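Local coordinates for possible substrate binding protein of ABC transporter system (Rhodopseudomonas palustris, PDB 3N0X) that probably binds a branched-chain amino acid or related substrate and delivers it to an ABC-type uptake transporter, at residues I7-G12 with Q23-L28; T143-A148 with L172-Y177; R191-L196 with P224-I229. One frame throughout, in Å; residues are numbered along the deposited sequence. Where two conformers were deposited one is given.

How the contacts relate
The three contacts follow one another along the chain and fall on two sides of its centre. Contact 1 packs helix 18-35 on strand 5-11 of the mixed sheet that holds the N-terminal strands. Contact 2 lies within the parallel four-stranded sheet, and contact 3 packs helix 186-196, which lies on that sheet, against the turn leading into its strand 229-233. Their centres are about 12 Å apart, against about 37 Å and 44 Å from the centre of contact 1. Leu192 on Ala145, Ala195 on Thr174 and a salt bridge join contacts 2 and 3. Two separate alpha/beta sheets fit the two-lobed architecture of the leucine-binding protein family, whose members close on ligand between the lobes.

Contact 1: I7-G12 with Q23-L28; sequences IALIYG and QTETGL
Tyr11 and Glu25 meet through their polar ends: the phenol OH donates to Glu25 OE1 at 2.8 Å. The ring and carboxylate planes stand 77° apart, and the hydroxyl approaches OE1 from above the carboxylate plane, 51° out of it. Glu25 CG lies anti to its backbone N and the chain stays extended beyond, which carries the carboxylate to the ring's rim, with OE1 also 3.2 Å from Tyr11 CE2. Leu9 lies beside this pair, wedged against the helix between Thr24, Glu25 and Leu28. Its CD2 sits over one face of the Tyr11 ring, offset toward the rim, and touches Glu25 CB at 3.8 Å. The other branch, CD1, meets Thr24 CG2 at 4.0 Å, while Leu9 CB receives Leu28 CD2 at the same distance. Strand 5-11 and helix 18-35 pack nearly antiparallel, the short segments at 159° with axes 9.8 Å apart, as in the first beta-alpha layer of a periplasmic binding protein lobe. The chemistry is divided: in the buried apolar seam, Leu9 CD2 probably restricts rotation of the Tyr11 ring, and beside it one phenol-carboxylate bond holds the hydroxyl end and is likely to stabilise the charged form of Glu25.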
# COMPACT_ATOMS: atom_id res chain seq x y z
N ILE A 7 -7.83 -15.21 -15.45
CA ILE A 7 -7.34 -14.00 -14.75
C ILE A 7 -5.99 -13.61 -15.31
O ILE A 7 -5.09 -14.42 -15.36
CB ILE A 7 -7.17 -14.28 -13.22
CG1 ILE A 7 -8.49 -14.74 -12.63
CG2 ILE A 7 -6.64 -13.04 -12.48
CD1 ILE A 7 -8.38 -15.32 -11.17
N ALA A 8 -5.88 -12.37 -15.75
CA ALA A 8 -4.64 -11.83 -16.24
C ALA A 8 -3.94 -11.08 -15.12
O ALA A 8 -4.56 -10.27 -14.45
CB ALA A 8 -4.89 -10.87 -17.45
N LEU A 9 -2.66 -11.37 -14.92
CA LEU A 9 -1.83 -10.59 -14.03
C LEU A 9 -0.82 -9.79 -14.85
O LEU A 9 0.01 -10.36 -15.58
CB LEU A 9 -1.06 -11.48 -13.05
CG LEU A 9 -0.01 -10.76 -12.19
CD1 LEU A 9 -0.68 -9.77 -11.22
CD2 LEU A 9 0.88 -11.80 -11.44
N ILE A 10 -0.89 -8.46 -14.74
CA ILE A 10 0.06 -7.58 -15.42
C ILE A 10 1.00 -7.17 -14.32
O ILE A 10 0.58 -6.74 -13.25
CB ILE A 10 -0.64 -6.35 -16.00
CG1 ILE A 10 -1.93 -6.71 -16.76
CG2 ILE A 10 0.30 -5.52 -16.90
CD1 ILE A 10 -1.79 -7.73 -17.86
N TYR A 11 2.30 -7.29 -14.56
CA TYR A 11 3.32 -7.04 -13.54
C TYR A 11 4.68 -6.75 -14.15
O TYR A 11 4.95 -7.12 -15.29
CB TYR A 11 3.42 -8.20 -12.54
CG TYR A 11 3.90 -9.58 -13.00
CD1 TYR A 11 3.86 -10.01 -14.33
CD2 TYR A 11 4.32 -10.48 -12.05
CE1 TYR A 11 4.29 -11.28 -14.66
CE2 TYR A 11 4.74 -11.74 -12.37
CZ TYR A 11 4.70 -12.15 -13.67
OH TYR A 11 5.08 -13.45 -14.02
N GLY A 12 5.53 -6.05 -13.38
CA GLY A 12 6.84 -5.68 -13.88
C GLY A 12 7.85 -6.76 -13.58
O GLY A 12 8.80 -6.55 -12.79
N GLN A 23 6.76 -11.31 -6.00
CA GLN A 23 6.00 -11.48 -4.76
C GLN A 23 4.50 -11.33 -4.99
O GLN A 23 3.70 -12.04 -4.38
CB GLN A 23 6.45 -10.50 -3.68
CG GLN A 23 7.85 -10.79 -3.16
CD GLN A 23 8.27 -9.87 -2.02
OE1 GLN A 23 7.70 -8.80 -1.82
NE2 GLN A 23 9.30 -10.29 -1.29
N THR A 24 4.10 -10.38 -5.86
CA THR A 24 2.70 -10.23 -6.20
C THR A 24 2.18 -11.56 -6.75
O THR A 24 1.12 -12.02 -6.35
CB THR A 24 2.49 -9.15 -7.24
OG1 THR A 24 2.91 -7.88 -6.73
CG2 THR A 24 0.99 -9.06 -7.62
N GLU A 25 2.92 -12.15 -7.68
CA GLU A 25 2.50 -13.42 -8.30
C GLU A 25 2.38 -14.52 -7.25
O GLU A 25 1.41 -15.26 -7.24
CB GLU A 25 3.41 -13.83 -9.46
CG GLU A 25 2.97 -15.10 -10.11
CD GLU A 25 3.79 -15.50 -11.32
OE1 GLU A 25 4.83 -14.89 -11.59
OE2 GLU A 25 3.39 -16.49 -11.99
N THR A 26 3.38 -14.65 -6.39
CA THR A 26 3.30 -15.64 -5.30
C THR A 26 2.02 -15.45 -4.46
O THR A 26 1.32 -16.43 -4.14
CB THR A 26 4.53 -15.58 -4.41
OG1 THR A 26 5.68 -15.88 -5.20
CG2 THR A 26 4.42 -16.54 -3.20
N GLY A 27 1.73 -14.21 -4.08
CA GLY A 27 0.52 -13.93 -3.28
C GLY A 27 -0.74 -14.26 -4.02
O GLY A 27 -1.71 -14.82 -3.44
N LEU A 28 -0.81 -13.89 -5.30
CA LEU A 28 -1.97 -14.22 -6.12
C LEU A 28 -2.19 -15.75 -6.16
O LEU A 28 -3.32 -16.23 -5.93
CB LEU A 28 -1.79 -13.67 -7.54
CG LEU A 28 -2.91 -14.01 -8.53
CD1 LEU A 28 -4.28 -13.46 -8.08
CD2 LEU A 28 -2.51 -13.54 -9.98

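Contact 2: T143-A148 with L172-Y177; sequences TIATLA and LATEEY
Ile144 and Leu172 face each other in the parallel pairing of strands 142-149 and 171-178, the two strands of a right-handed beta-alpha-beta crossover whose helix, 152-165, lies between them in the chain. Strand 171-178 is the outermost of its four-stranded sheet, and the short segments run at 12° to each other. Four backbone hydrogen bonds join them. Ala173 N donates to Ile144 O at 2.7 Å and Thr146 N to Thr174 O; Glu176 N then donates to Thr146 O, and Ala148 N to Glu176 O. Thr146 therefore uses both its N and its O toward the edge strand. CA-H...O contacts accompany the ladder, among them Tyr177 CA to Ala148 O at 3.3 Å.

Apolar contacts divide between the two faces. On one, Leu172 CD1 reaches Thr146 CG2 at 3.8 Å, the two side chains crossing at about a right angle, and Ala148 CB rests against Tyr177 CD1 at 3.8 Å. Val158 of helix 152-165 packs on Thr146, Ala148 and Tyr177 here. On the other face Ala145 CB touches Thr174 CG2 at 3.6 Å, beneath helix 186-196.

Polar side chains work mainly along the edge strand. The Tyr177 hydroxyl donates to Glu175 OE1 at 2.6 Å, while Glu175 OE2 has a salt bridge with Lys162 and the ring a cation-pi contact with Arg155; the carboxylate of Glu176 is taken up by its salt bridge to Arg191. Thr146 OG1 lies between its backbone N and carbonyl carbon (chi1 60°), alongside Glu175. One water bridges the strands, hydrogen-bonded to Thr146 OG1 at 2.8 Å and donating to Glu176 O, and it also sits above one face of the Tyr177 ring, offset toward the rim.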
# COMPACT_ATOMS: atom_id res chain seq x y z
N THR A 143 3.06 17.72 19.14
CA THR A 143 3.32 18.71 18.10
C THR A 143 4.21 18.04 17.07
O THR A 143 5.19 17.38 17.44
CB THR A 143 4.02 19.96 18.66
OG1 THR A 143 3.20 20.48 19.73
CG2 THR A 143 4.20 21.05 17.57
N ILE A 144 3.87 18.24 15.78
CA ILE A 144 4.53 17.60 14.67
C ILE A 144 5.10 18.66 13.72
O ILE A 144 4.50 19.72 13.50
CB ILE A 144 3.54 16.68 13.93
CG1 ILE A 144 3.21 15.52 14.86
CG2 ILE A 144 4.13 16.15 12.61
CD1 ILE A 144 1.99 14.81 14.54
N ALA A 145 6.29 18.38 13.18
CA ALA A 145 6.81 19.08 12.01
C ALA A 145 7.00 18.03 10.94
O ALA A 145 7.47 16.90 11.23
CB ALA A 145 8.18 19.74 12.30
N THR A 146 6.72 18.38 9.69
CA THR A 146 6.87 17.42 8.61
C THR A 146 8.06 17.75 7.70
O THR A 146 8.40 18.91 7.49
CB THR A 146 5.57 17.31 7.75
OG1 THR A 146 5.25 18.58 7.17
CG2 THR A 146 4.33 16.78 8.61
N LEU A 147 8.67 16.71 7.14
CA LEU A 147 9.70 16.85 6.13
C LEU A 147 9.26 15.99 4.95
O LEU A 147 8.93 14.81 5.10
CB LEU A 147 11.06 16.35 6.63
CG LEU A 147 12.21 16.28 5.62
CD1 LEU A 147 12.52 17.68 5.07
CD2 LEU A 147 13.46 15.65 6.31
N ALA A 148 9.34 16.60 3.76
CA ALA A 148 8.95 15.94 2.52
C ALA A 148 9.79 16.50 1.39
O ALA A 148 10.40 17.57 1.52
CB ALA A 148 7.44 16.17 2.23
N LEU A 172 0.25 20.83 14.14
CA LEU A 172 1.29 20.85 13.11
C LEU A 172 2.00 22.18 13.17
O LEU A 172 1.42 23.21 12.86
CB LEU A 172 0.68 20.64 11.72
CG LEU A 172 1.63 20.73 10.52
CD1 LEU A 172 2.66 19.61 10.59
CD2 LEU A 172 0.87 20.73 9.17
N ALA A 173 3.26 22.17 13.57
CA ALA A 173 4.03 23.40 13.77
C ALA A 173 4.60 23.97 12.47
O ALA A 173 4.67 25.19 12.29
CB ALA A 173 5.18 23.13 14.71
N THR A 174 5.07 23.09 11.59
CA THR A 174 5.75 23.57 10.35
C THR A 174 5.83 22.43 9.36
O THR A 174 5.74 21.26 9.75
CB THR A 174 7.17 24.13 10.61
OG1 THR A 174 7.58 24.88 9.45
CG2 THR A 174 8.21 23.02 10.92
N GLU A 175 5.95 22.80 8.08
CA GLU A 175 6.12 21.88 6.95
C GLU A 175 7.34 22.32 6.17
O GLU A 175 7.44 23.51 5.80
CB GLU A 175 4.90 21.91 6.04
CG GLU A 175 3.57 21.59 6.64
CD GLU A 175 2.43 22.00 5.73
OE1 GLU A 175 2.42 21.67 4.51
OE2 GLU A 175 1.56 22.75 6.23
N GLU A 176 8.30 21.42 6.00
CA GLU A 176 9.47 21.70 5.20
C GLU A 176 9.43 20.84 3.94
O GLU A 176 9.22 19.61 4.01
CB GLU A 176 10.75 21.40 5.99
CG GLU A 176 11.01 22.38 7.08
CD GLU A 176 11.63 23.68 6.54
OE1 GLU A 176 12.10 23.71 5.35
OE2 GLU A 176 11.72 24.65 7.30
N TYR A 177 9.70 21.49 2.80
CA TYR A 177 9.78 20.81 1.49
C TYR A 177 11.13 21.12 0.88
O TYR A 177 11.47 22.27 0.72
CB TYR A 177 8.66 21.28 0.56
CG TYR A 177 7.29 20.99 1.09
CD1 TYR A 177 6.74 19.72 1.01
CD2 TYR A 177 6.57 21.98 1.77
CE1 TYR A 177 5.50 19.43 1.53
CE2 TYR A 177 5.32 21.69 2.34
CZ TYR A 177 4.79 20.42 2.20
OH TYR A 177 3.54 20.11 2.76
O HOH W 1 6.61 18.85 4.71

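Contact 3: R191-L196 with P224-I229; sequences RLFDAL and PKRYGI
Phe193 is the bump of this contact, a ring projecting from helix 186-196 into a hollow lined by Pro224, Tyr227 and Ile229. Different ring atoms meet different walls. CE1 rests on Pro224 CB at 3.8 Å. CD2 approaches Tyr227 CE2 at 3.4 Å, the closest carbon pair across the contact, and the two aromatic planes are inclined at 43° with centroids 5.3 Å apart. The methyl Ile229 CD1 fits in on the CD1 side of the ring, at 3.8 Å from that atom, and also touches Phe193 CA. In the conformer given, Arg226 NH2 stands 4.0 Å from Phe193 CE2, with the guanidinium plane turned 90° from the phenyl ring.

The hollow is shaped by a 3-10 turn, 224-227, that leads into strand 229-233 at the border of the parallel alpha/beta sheet, and helix 186-196 lies over that sheet. Pro224 O accepts from both Tyr227 N and Ile229 N, which come from opposite faces of its carbonyl plane and tie the turn together. Gly228, at a positive phi of 65°, carries the chain round to Ile229. Ile205 of the neighbouring strand touches Phe193, Leu196 and Ile229.

An alanine at Phe193 would probably open a gap between Pro224, Tyr227 and Ile229, leaving the Tyr227 ring freer to shift. In the same conformer Arg226 runs extended past Tyr227, CE2 of which lies over the guanidinium centre, and its NE is hydrogen-bonded to Met222 O. Tyr227 OH is bonded to Gln190 of helix 186-196. A second, smaller fit lies at Leu196, which crosses Ile229 at about a right angle: Leu196 CB meets Ile229 CD1 at 3.8 Å, and Leu196 CD1 reaches Ile229 CG2 at 4.0 Å.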
# COMPACT_ATOMS: atom_id res chain seq x y z
N ARG A 191 16.26 23.64 11.11
CA ARG A 191 14.99 24.36 11.07
C ARG A 191 13.90 23.56 11.77
O ARG A 191 13.07 24.11 12.52
CB ARG A 191 14.57 24.72 9.64
CG ARG A 191 15.55 25.70 8.96
CD ARG A 191 14.89 26.36 7.75
NE ARG A 191 14.54 25.43 6.68
CZ ARG A 191 15.38 25.03 5.73
NH1 ARG A 191 16.64 25.45 5.74
NH2 ARG A 191 14.98 24.19 4.78
N LEU A 192 13.87 22.26 11.50
CA LEU A 192 12.89 21.38 12.13
C LEU A 192 13.08 21.33 13.63
O LEU A 192 12.13 21.44 14.41
CB LEU A 192 12.96 19.97 11.51
CG LEU A 192 12.51 19.86 10.05
CD1 LEU A 192 13.04 18.56 9.46
CD2 LEU A 192 10.98 19.92 9.92
N PHE A 193 14.33 21.17 14.06
CA PHE A 193 14.61 21.14 15.50
C PHE A 193 14.23 22.47 16.14
O PHE A 193 13.60 22.50 17.21
CB PHE A 193 16.09 20.89 15.78
CG PHE A 193 16.60 19.57 15.32
CD1 PHE A 193 15.78 18.52 15.02
CD2 PHE A 193 17.97 19.37 15.22
CE1 PHE A 193 16.28 17.31 14.61
CE2 PHE A 193 18.47 18.15 14.80
CZ PHE A 193 17.63 17.12 14.51
N ASP A 194 14.60 23.58 15.50
CA ASP A 194 14.28 24.91 16.06
C ASP A 194 12.77 25.16 16.14
O ASP A 194 12.29 25.80 17.10
CB ASP A 194 14.98 26.03 15.30
CG ASP A 194 16.49 26.03 15.53
OD1 ASP A 194 17.00 25.32 16.45
OD2 ASP A 194 17.17 26.74 14.77
N ALA A 195 12.01 24.61 15.19
CA ALA A 195 10.56 24.71 15.19
C ALA A 195 9.85 23.92 16.31
O ALA A 195 8.68 24.16 16.59
CB ALA A 195 9.99 24.25 13.83
N LEU A 196 10.54 22.94 16.89
CA LEU A 196 9.96 22.10 17.90
C LEU A 196 10.57 22.20 19.31
O LEU A 196 9.90 21.85 20.28
CB LEU A 196 10.05 20.66 17.45
CG LEU A 196 9.22 20.24 16.26
CD1 LEU A 196 9.63 18.75 15.91
CD2 LEU A 196 7.70 20.36 16.49
N PRO A 224 18.29 14.17 17.57
CA PRO A 224 17.07 14.89 17.93
C PRO A 224 16.65 14.72 19.39
O PRO A 224 15.99 15.63 19.94
CB PRO A 224 16.01 14.30 16.99
CG PRO A 224 16.56 13.01 16.55
CD PRO A 224 18.07 13.12 16.58
N LYS A 225 17.03 13.61 20.02
CA LYS A 225 16.67 13.38 21.41
C LYS A 225 17.21 14.46 22.34
O LYS A 225 16.59 14.73 23.38
CB LYS A 225 17.12 11.99 21.89
CG LYS A 225 16.64 11.59 23.30
N ARG A 226 18.30 15.13 21.96
CA ARG A 226 18.82 16.19 22.82
C ARG A 226 17.86 17.39 22.92
O ARG A 226 17.93 18.17 23.88
CB ARG A 226 20.20 16.64 22.35
CG ARG A 226 20.17 17.43 21.11
CD ARG A 226 21.53 17.59 20.48
NE ARG A 226 21.42 17.86 19.06
CZ ARG A 226 21.67 19.03 18.46
NH1 ARG A 226 22.04 20.12 19.16
NH2 ARG A 226 21.53 19.13 17.13
N TYR A 227 16.94 17.50 21.96
CA TYR A 227 15.88 18.51 22.02
C TYR A 227 14.54 17.93 22.46
O TYR A 227 13.53 18.62 22.41
CB TYR A 227 15.66 19.09 20.64
CG TYR A 227 16.82 19.87 20.12
CD1 TYR A 227 17.18 21.05 20.71
CD2 TYR A 227 17.51 19.45 19.01
CE1 TYR A 227 18.23 21.81 20.23
CE2 TYR A 227 18.54 20.21 18.50
CZ TYR A 227 18.89 21.39 19.13
OH TYR A 227 19.92 22.14 18.64
N GLY A 228 14.53 16.67 22.86
CA GLY A 228 13.32 15.95 23.18
C GLY A 228 12.43 15.75 21.97
O GLY A 228 11.20 15.75 22.09
N ILE A 229 13.03 15.54 20.81
CA ILE A 229 12.29 15.28 19.57
C ILE A 229 12.45 13.83 19.14
O ILE A 229 13.58 13.29 19.18
CB ILE A 229 12.79 16.23 18.45
CG1 ILE A 229 12.56 17.68 18.83
CG2 ILE A 229 12.12 15.92 17.10
CD1 ILE A 229 13.32 18.71 17.94